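Local coordinates for beta sliding clamp (Bartonella birtlesii LL-WM9, PDB 6PTR), which probably tethers DNA polymerases and other proteins to DNA, giving them processivity, as a ring-shaped head-to-tail homodimer that encircles the duplex, at residues G23-V28 with V50-T55; L57-T62 with V245-K250. All coordinates share one frame; numbering follows the deposited sequence.

Contact 1 of 2, residues G23-V28 with V50-T55; sequences GRVHRV and VQLKAT
The C-terminal end of helix 15-26 and the residues just after it pack against strand 49-55 in the helix-on-sheet layering of the DNA clamp fold, within the N-terminal domain. The contact is apolar: five buried residues touch, 237 Å² is buried in all, and no hydrogen bond crosses between the two segments.

The van der Waals contacts fall into two clusters. In the first, Val25 meets Leu52, their side chains crossing at about a right angle. Val25 CG2 sits 4.0 Å from Leu52 CB, and CG1 reaches almost as close to that same methylene. With chi1 at -53°, CG2 occupies the crowded position between the backbone N and the carbonyl carbon, so both methyls flank Leu52 CB. In the second cluster Val28 turns CG1 anti to its backbone N (chi1 157°), which sets this methyl 3.8 Å from Thr55 CA. Ala54 serves both valines: its CB lies 4.4 Å from Val25 CB and 4.3 Å from Val28 CB. Val41 of the next strand also touches Val25, extending the apolar layer.

Polar interactions stay on one side of the interface or lead out of it. His26 points away from the strand; its ND1 hydrogen-bonds to Leu22 O and leans weakly toward Gly23 O as well (N-H...O 128°), while its ring stacks with Tyr83. The far end of Arg24 leads away from the strand and forms a salt bridge with Glu223. Across the interface, the CB of Thr55 points away from residues 23-28, and OG1 bonds to Leu57 N and Leu59 O, bridging the turn after the strand.

The tightest approach involves a backbone oxygen that also accepts a bond from Val28 N: Val25 O rests 3.4 Å from Ala54 CB.

Contact 2 of 2, residues L57-T62 with V245-K250; sequences LDLEVT and VVFTSK. With EDO (1,2-ethanediol), chain Q.
Val61 and Phe247 form the apolar centre, side by side and pointing the same way as a non-hydrogen-bonded antiparallel pair. Val61 CG2 lies only 3.3 Å from Phe247 CD1, a tight approach in one of two modelled conformers, while CG1 sits over one face of the ring and meets Val245 CG1 at 4.0 Å. Leu59 CD1 closes in at the ring edge and also touches Ser249 CB.

Around this centre the backbones zip together: the strand axes run 4.7 Å apart at 171°. Glu60 pairs with Thr248 and Thr62 with Val246, two bonds each; Glu60 N to Thr248 O is 2.8 Å and nearly straight (164°). Lys250 N to Asp58 O extends the ladder.

On the face bearing Glu60 and Thr248, a water lies within bonding distance of Glu60 OE1, Thr248 OG1 and Val246 O, with more acceptors around it than protons, so these bonds are probably shared; Arg239 NE also bonds to Thr248 OG1. At the exposed end, the extended Lys250 brings NZ to Leu57 O in a weak bond and to Asp58 OD1 in a long salt bridge of 3.6 Å. A 1,2-ethanediol, probably from the crystallisation liquor, bonds weakly to Leu57 O.

The pairing fuses N-terminal and central domains into one continuous sheet: strand 49-55 flanks Val61, strand 237-242 flanks Phe247, and helix 211-221 packs on Leu59 through Glu216, on Phe247 through Glu216 and Leu220, and on Ser249 through Ala213.

From the N terminus, helix 15-26 leads into the loop containing Leu38, then strand 40-46, and contact 1 closes this local excursion when strand 49-55 returns alongside the end of the helix. The chain turns at once through Leu57 and Asp58 into strand 59-69, and contact 2 opens there; it closes only after 182 intervening residues, at strand 245-250. The two are thus in series, neither nested nor crossed, with centres about 9 Å apart. They share one sheet: Ala54 O and Val61 N lie 3.0 Å apart in a probable hydrogen bond, and Val28 CG2 packs 3.3 Å from Val61 CG2. Contact 1 joins layers within the N-terminal domain, whereas contact 2 ties that domain to the central one.

Contact 1 of 2, residues G23-V28 with V50-T55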
ATOM      1  N   GLY C  23     -11.680 -16.709   1.683  1.00 23.14           N
ATOM      2  CA  GLY C  23     -10.929 -15.775   0.874  1.00 24.99           C
ATOM      3  C   GLY C  23     -11.357 -15.800  -0.577  1.00 25.39           C
ATOM      4  O   GLY C  23     -11.328 -14.770  -1.256  1.00 35.11           O
ATOM      5  N   ARG C  24     -11.793 -16.965  -1.056  1.00 27.36           N
ATOM      6  CA  ARG C  24     -12.207 -17.084  -2.446  1.00 34.24           C
ATOM      7  C   ARG C  24     -13.556 -16.432  -2.711  1.00 34.27           C
ATOM      8  O   ARG C  24     -13.827 -16.048  -3.853  1.00 41.12           O
ATOM      9  CB  ARG C  24     -12.230 -18.556  -2.857  1.00 29.77           C
ATOM     10  CG  ARG C  24     -10.818 -19.141  -3.061  1.00 29.15           C
ATOM     11  CD  ARG C  24     -10.832 -20.647  -3.332  1.00 42.60           C
ATOM     12  NE  ARG C  24      -9.533 -21.189  -3.713  1.00 53.06           N
ATOM     13  CZ  ARG C  24      -9.312 -22.472  -3.981  1.00 64.67           C
ATOM     14  NH1 ARG C  24     -10.304 -23.350  -3.894  1.00 67.81           N
ATOM     15  NH2 ARG C  24      -8.102 -22.880  -4.338  1.00 68.34           N
ATOM     16  N   VAL C  25     -14.422 -16.298  -1.700  1.00 22.94           N
ATOM     17  CA  VAL C  25     -15.776 -15.828  -1.994  1.00 18.91           C
ATOM     18  C   VAL C  25     -15.979 -14.379  -1.568  1.00 25.60           C
ATOM     19  O   VAL C  25     -16.698 -13.623  -2.233  1.00 25.99           O
ATOM     20  CB  VAL C  25     -16.844 -16.731  -1.344  1.00 24.70           C
ATOM     21  CG1 VAL C  25     -16.605 -18.177  -1.733  1.00 28.02           C
ATOM     22  CG2 VAL C  25     -16.832 -16.576   0.142  1.00 31.10           C
ATOM     23  N   HIS C  26     -15.311 -13.966  -0.492  1.00 22.51           N
ATOM     24  CA  HIS C  26     -15.653 -12.696   0.139  1.00 26.95           C
ATOM     25  C   HIS C  26     -15.348 -11.501  -0.752  1.00 29.05           C
ATOM     26  O   HIS C  26     -16.027 -10.475  -0.642  1.00 33.30           O
ATOM     27  CB  HIS C  26     -14.935 -12.564   1.496  1.00 26.24           C
ATOM     28  CG  HIS C  26     -13.555 -11.998   1.416  1.00 27.77           C
ATOM     29  ND1 HIS C  26     -12.463 -12.733   1.001  1.00 28.03           N
ATOM     30  CD2 HIS C  26     -13.078 -10.769   1.730  1.00 31.02           C
ATOM     31  CE1 HIS C  26     -11.382 -11.975   1.040  1.00 35.78           C
ATOM     32  NE2 HIS C  26     -11.728 -10.777   1.474  1.00 32.53           N
ATOM     33  N   ARG C  27     -14.347 -11.596  -1.632  1.00 29.14           N
ATOM     34  CA  ARG C  27     -13.970 -10.419  -2.405  1.00 34.76           C
ATOM     35  C   ARG C  27     -15.012 -10.023  -3.450  1.00 31.25           C
ATOM     36  O   ARG C  27     -14.880  -8.951  -4.052  1.00 32.35           O
ATOM     37  CB  ARG C  27     -12.602 -10.623  -3.076  1.00 44.58           C
ATOM     38  CG  ARG C  27     -12.103 -12.065  -3.202  1.00 49.35           C
ATOM     39  CD  ARG C  27     -10.668 -12.099  -3.782  1.00 53.93           C
ATOM     40  NE  ARG C  27     -10.359 -13.344  -4.490  1.00 55.15           N
ATOM     41  CZ  ARG C  27      -9.444 -14.233  -4.109  1.00 58.73           C
ATOM     42  NH1 ARG C  27      -8.720 -14.023  -3.015  1.00 62.64           N
ATOM     43  NH2 ARG C  27      -9.244 -15.333  -4.829  1.00 51.25           N
ATOM     44  N   VAL C  28     -16.036 -10.847  -3.672  1.00 23.39           N
ATOM     45  CA  VAL C  28     -17.112 -10.502  -4.592  1.00 26.26           C
ATOM     46  C   VAL C  28     -17.994  -9.423  -3.986  1.00 32.72           C
ATOM     47  O   VAL C  28     -18.595  -8.607  -4.703  1.00 31.10           O
ATOM     48  CB  VAL C  28     -17.883 -11.791  -4.938  1.00 31.34           C
ATOM     49  CG1 VAL C  28     -19.290 -11.501  -5.413  1.00 36.77           C
ATOM     50  CG2 VAL C  28     -17.106 -12.521  -5.993  1.00 32.69           C
ATOM     51  N   VAL C  50     -19.978 -27.851   3.581  1.00 20.80           N
ATOM     52  CA  VAL C  50     -20.262 -26.452   3.850  1.00 19.94           C
ATOM     53  C   VAL C  50     -20.052 -25.702   2.554  1.00 28.47           C
ATOM     54  O   VAL C  50     -19.006 -25.859   1.910  1.00 22.13           O
ATOM     55  CB  VAL C  50     -19.359 -25.885   4.955  1.00 24.25           C
ATOM     56  CG1 VAL C  50     -19.494 -24.373   5.034  1.00 24.49           C
ATOM     57  CG2 VAL C  50     -19.709 -26.532   6.284  1.00 31.87           C
ATOM     58  N   GLN C  51     -21.053 -24.929   2.154  1.00 22.44           N
ATOM     59  CA  GLN C  51     -20.953 -24.081   0.974  1.00 23.69           C
ATOM     60  C   GLN C  51     -20.950 -22.635   1.423  1.00 22.47           C
ATOM     61  O   GLN C  51     -21.775 -22.244   2.257  1.00 23.49           O
ATOM     62  CB  GLN C  51     -22.104 -24.313   0.001  1.00 24.09           C
ATOM     63  CG  GLN C  51     -21.903 -23.543  -1.301  1.00 29.68           C
ATOM     64  CD  GLN C  51     -23.106 -23.589  -2.205  1.00 35.58           C
ATOM     65  OE1 GLN C  51     -23.155 -24.387  -3.136  1.00 39.37           O
ATOM     66  NE2 GLN C  51     -24.080 -22.722  -1.945  1.00 30.49           N
ATOM     67  N   LEU C  52     -20.012 -21.853   0.886  1.00 15.89           N
ATOM     68  CA  LEU C  52     -19.978 -20.403   1.050  1.00 15.15           C
ATOM     69  C   LEU C  52     -20.453 -19.777  -0.249  1.00 22.47           C
ATOM     70  O   LEU C  52     -20.033 -20.202  -1.323  1.00 22.62           O
ATOM     71  CB  LEU C  52     -18.560 -19.915   1.373  1.00 19.15           C
ATOM     72  CG  LEU C  52     -17.912 -20.595   2.584  1.00 25.35           C
ATOM     73  CD1 LEU C  52     -16.508 -20.080   2.812  1.00 23.09           C
ATOM     74  CD2 LEU C  52     -18.790 -20.418   3.832  1.00 26.08           C
ATOM     75  N   LYS C  53     -21.325 -18.769  -0.162  1.00 18.43           N
ATOM     76  CA  LYS C  53     -21.833 -18.105  -1.364  1.00 19.58           C
ATOM     77  C   LYS C  53     -21.784 -16.600  -1.138  1.00 19.09           C
ATOM     78  O   LYS C  53     -22.153 -16.128  -0.062  1.00 19.47           O
ATOM     79  CB  LYS C  53     -23.277 -18.549  -1.664  1.00 20.70           C
ATOM     80  CG  LYS C  53     -23.900 -17.955  -2.936  1.00 25.31           C
ATOM     81  CD  LYS C  53     -25.396 -18.340  -3.119  1.00 28.89           C
ATOM     82  CE  LYS C  53     -25.588 -19.757  -3.586  1.00 39.07           C
ATOM     83  NZ  LYS C  53     -27.023 -19.997  -3.958  1.00 33.29           N
ATOM     84  N   ALA C  54     -21.317 -15.848  -2.143  1.00 17.51           N
ATOM     85  CA  ALA C  54     -21.406 -14.392  -2.103  1.00 17.35           C
ATOM     86  C   ALA C  54     -21.869 -13.914  -3.470  1.00 18.82           C
ATOM     87  O   ALA C  54     -21.662 -14.599  -4.468  1.00 19.72           O
ATOM     88  CB  ALA C  54     -20.054 -13.725  -1.752  1.00 18.40           C
ATOM     89  N   THR C  55     -22.490 -12.731  -3.517  1.00 18.52           N
ATOM     90  CA  THR C  55     -23.014 -12.238  -4.788  1.00 18.34           C
ATOM     91  C   THR C  55     -23.089 -10.722  -4.718  1.00 20.49           C
ATOM     92  O   THR C  55     -23.212 -10.141  -3.638  1.00 21.20           O
ATOM     93  CB  THR C  55     -24.408 -12.807  -5.125  1.00 20.57           C
ATOM     94  OG1 THR C  55     -24.808 -12.369  -6.434  1.00 23.85           O
ATOM     95  CG2 THR C  55     -25.449 -12.316  -4.131  1.00 22.38           C
TER

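Contact 2 of 2, residues L57-T62 with V245-K250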
ATOM      1  N   LEU C  57     -25.284  -9.594  -7.203  1.00 20.70           N
ATOM      2  CA  LEU C  57     -26.440  -9.710  -8.102  1.00 21.30           C
ATOM      3  C   LEU C  57     -26.036  -9.830  -9.569  1.00 22.34           C
ATOM      4  O   LEU C  57     -26.832 -10.313 -10.383  1.00 32.91           O
ATOM      5  CB  LEU C  57     -27.430  -8.544  -7.931  1.00 24.45           C
ATOM      6  CG  LEU C  57     -28.037  -8.405  -6.531  1.00 26.57           C
ATOM      7  CD1 LEU C  57     -29.016  -7.243  -6.501  1.00 26.50           C
ATOM      8  CD2 LEU C  57     -28.695  -9.709  -6.114  1.00 26.84           C
ATOM      9  N   ASP C  58     -24.827  -9.404  -9.932  1.00 23.73           N
ATOM     10  CA  ASP C  58     -24.327  -9.617 -11.291  1.00 23.70           C
ATOM     11  C   ASP C  58     -23.412 -10.829 -11.384  1.00 25.84           C
ATOM     12  O   ASP C  58     -23.431 -11.550 -12.383  1.00 26.96           O
ATOM     13  CB  ASP C  58     -23.563  -8.387 -11.794  1.00 29.01           C
ATOM     14  CG  ASP C  58     -24.455  -7.178 -11.959  1.00 41.13           C
ATOM     15  OD1 ASP C  58     -25.654  -7.367 -12.232  1.00 37.30           O
ATOM     16  OD2 ASP C  58     -23.953  -6.044 -11.808  1.00 44.46           O
ATOM     17  N   LEU C  59     -22.631 -11.051 -10.345  1.00 21.41           N
ATOM     18  CA  LEU C  59     -21.677 -12.146 -10.245  1.00 20.84           C
ATOM     19  C   LEU C  59     -21.944 -12.879  -8.944  1.00 21.83           C
ATOM     20  O   LEU C  59     -22.113 -12.253  -7.897  1.00 20.68           O
ATOM     21  CB  LEU C  59     -20.235 -11.616 -10.247  1.00 23.02           C
ATOM     22  CG  LEU C  59     -19.084 -12.613 -10.061  1.00 27.30           C
ATOM     23  CD1 LEU C  59     -19.072 -13.639 -11.197  1.00 22.72           C
ATOM     24  CD2 LEU C  59     -17.744 -11.834 -10.015  1.00 29.67           C
ATOM     25  N   GLU C  60     -21.954 -14.201  -9.005  1.00 19.19           N
ATOM     26  CA  GLU C  60     -22.103 -15.045  -7.818  1.00 20.33           C
ATOM     27  C   GLU C  60     -20.943 -16.022  -7.773  1.00 24.12           C
ATOM     28  O   GLU C  60     -20.536 -16.537  -8.810  1.00 22.75           O
ATOM     29  CB  GLU C  60     -23.420 -15.824  -7.873  1.00 23.39           C
ATOM     30  CG  GLU C  60     -23.665 -16.801  -6.735  1.00 30.48           C
ATOM     31  CD  GLU C  60     -24.823 -17.727  -7.053  1.00 42.38           C
ATOM     32  OE1 GLU C  60     -24.593 -18.773  -7.699  1.00 47.87           O
ATOM     33  OE2 GLU C  60     -25.966 -17.386  -6.693  1.00 42.13           O
ATOM     34  N   VAL C  61     -20.398 -16.270  -6.581  1.00 19.33           N
ATOM     35  CA  VAL C  61     -19.324 -17.240  -6.399  0.51 19.56           C
ATOM     36  C   VAL C  61     -19.714 -18.174  -5.267  1.00 24.65           C
ATOM     37  O   VAL C  61     -20.254 -17.730  -4.249  1.00 22.87           O
ATOM     38  CB  VAL C  61     -17.977 -16.559  -6.097  0.51 22.47           C
ATOM     39  CG1 VAL C  61     -16.855 -17.593  -5.988  0.51 22.89           C
ATOM     40  CG2 VAL C  61     -17.662 -15.553  -7.188  0.51 25.34           C
ATOM     41  N   THR C  62     -19.463 -19.462  -5.451  1.00 20.82           N
ATOM     42  CA  THR C  62     -19.648 -20.428  -4.379  1.00 19.17           C
ATOM     43  C   THR C  62     -18.386 -21.261  -4.253  1.00 25.48           C
ATOM     44  O   THR C  62     -17.720 -21.546  -5.244  1.00 23.21           O
ATOM     45  CB  THR C  62     -20.831 -21.348  -4.633  1.00 27.27           C
ATOM     46  OG1 THR C  62     -20.566 -22.164  -5.783  1.00 28.93           O
ATOM     47  CG2 THR C  62     -22.118 -20.528  -4.859  1.00 28.52           C
ATOM     48  N   VAL C 245     -15.039 -24.511  -6.803  1.00 26.62           N
ATOM     49  CA  VAL C 245     -15.503 -23.139  -6.959  1.00 24.01           C
ATOM     50  C   VAL C 245     -16.388 -23.061  -8.189  1.00 32.96           C
ATOM     51  O   VAL C 245     -16.089 -23.673  -9.224  1.00 26.90           O
ATOM     52  CB  VAL C 245     -14.308 -22.160  -7.071  1.00 23.29           C
ATOM     53  CG1 VAL C 245     -14.790 -20.725  -7.274  1.00 26.81           C
ATOM     54  CG2 VAL C 245     -13.433 -22.278  -5.842  1.00 26.34           C
ATOM     55  N   VAL C 246     -17.484 -22.315  -8.080  1.00 23.04           N
ATOM     56  CA  VAL C 246     -18.319 -22.017  -9.239  1.00 22.59           C
ATOM     57  C   VAL C 246     -18.531 -20.511  -9.310  1.00 21.57           C
ATOM     58  O   VAL C 246     -18.975 -19.908  -8.329  1.00 25.75           O
ATOM     59  CB  VAL C 246     -19.674 -22.748  -9.174  1.00 23.54           C
ATOM     60  CG1 VAL C 246     -20.519 -22.375 -10.400  1.00 23.19           C
ATOM     61  CG2 VAL C 246     -19.504 -24.270  -9.081  1.00 24.73           C
ATOM     62  N   PHE C 247     -18.212 -19.908 -10.466  1.00 20.63           N
ATOM     63  CA  PHE C 247     -18.492 -18.502 -10.791  1.00 20.28           C
ATOM     64  C   PHE C 247     -19.652 -18.434 -11.773  1.00 22.52           C
ATOM     65  O   PHE C 247     -19.563 -19.027 -12.849  1.00 23.20           O
ATOM     66  CB  PHE C 247     -17.321 -17.816 -11.500  1.00 27.47           C
ATOM     67  CG  PHE C 247     -16.109 -17.593 -10.664  1.00 27.00           C
ATOM     68  CD1 PHE C 247     -15.980 -16.444  -9.914  1.00 27.54           C
ATOM     69  CD2 PHE C 247     -15.062 -18.501 -10.686  1.00 29.66           C
ATOM     70  CE1 PHE C 247     -14.844 -16.216  -9.147  1.00 32.32           C
ATOM     71  CE2 PHE C 247     -13.916 -18.278  -9.930  1.00 34.84           C
ATOM     72  CZ  PHE C 247     -13.809 -17.137  -9.158  1.00 30.66           C
ATOM     73  N   THR C 248     -20.697 -17.666 -11.457  1.00 20.18           N
ATOM     74  CA  THR C 248     -21.777 -17.451 -12.420  1.00 20.40           C
ATOM     75  C   THR C 248     -21.970 -15.955 -12.599  1.00 20.15           C
ATOM     76  O   THR C 248     -22.143 -15.230 -11.613  1.00 21.16           O
ATOM     77  CB  THR C 248     -23.090 -18.099 -11.982  1.00 21.76           C
ATOM     78  OG1 THR C 248     -22.859 -19.476 -11.646  1.00 25.10           O
ATOM     79  CG2 THR C 248     -24.117 -18.024 -13.145  1.00 22.23           C
ATOM     80  N   SER C 249     -21.941 -15.497 -13.850  1.00 19.90           N
ATOM     81  CA  SER C 249     -21.968 -14.068 -14.139  1.00 18.95           C
ATOM     82  C   SER C 249     -23.021 -13.767 -15.186  1.00 24.58           C
ATOM     83  O   SER C 249     -23.211 -14.543 -16.128  1.00 22.28           O
ATOM     84  CB  SER C 249     -20.614 -13.575 -14.642  1.00 21.05           C
ATOM     85  OG  SER C 249     -20.669 -12.163 -14.893  1.00 20.18           O
ATOM     86  N   LYS C 250     -23.716 -12.648 -15.012  1.00 19.88           N
ATOM     87  CA  LYS C 250     -24.443 -12.089 -16.144  1.00 20.21           C
ATOM     88  C   LYS C 250     -23.451 -11.768 -17.251  1.00 20.69           C
ATOM     89  O   LYS C 250     -22.257 -11.598 -17.019  1.00 22.56           O
ATOM     90  CB  LYS C 250     -25.210 -10.834 -15.732  1.00 21.06           C
ATOM     91  CG  LYS C 250     -26.410 -11.162 -14.867  1.00 27.80           C
ATOM     92  CD  LYS C 250     -27.123  -9.928 -14.350  1.00 31.82           C
ATOM     93  CE  LYS C 250     -28.146 -10.331 -13.306  1.00 36.38           C
ATOM     94  NZ  LYS C 250     -28.787  -9.154 -12.661  1.00 51.31           N
TER
HETATM   95  C1  EDO Q 501     -25.690 -14.185 -11.477  1.00 52.50           C
HETATM   96  O1  EDO Q 501     -26.790 -13.323 -11.794  1.00 53.36           O
HETATM   97  C2  EDO Q 501     -26.012 -14.931 -10.190  1.00 64.14           C
HETATM   98  O2  EDO Q 501     -26.608 -16.198 -10.499  1.00 72.09           O
HETATM   99  O   HOH W   1     -22.061 -19.441  -8.831  1.00 23.87           O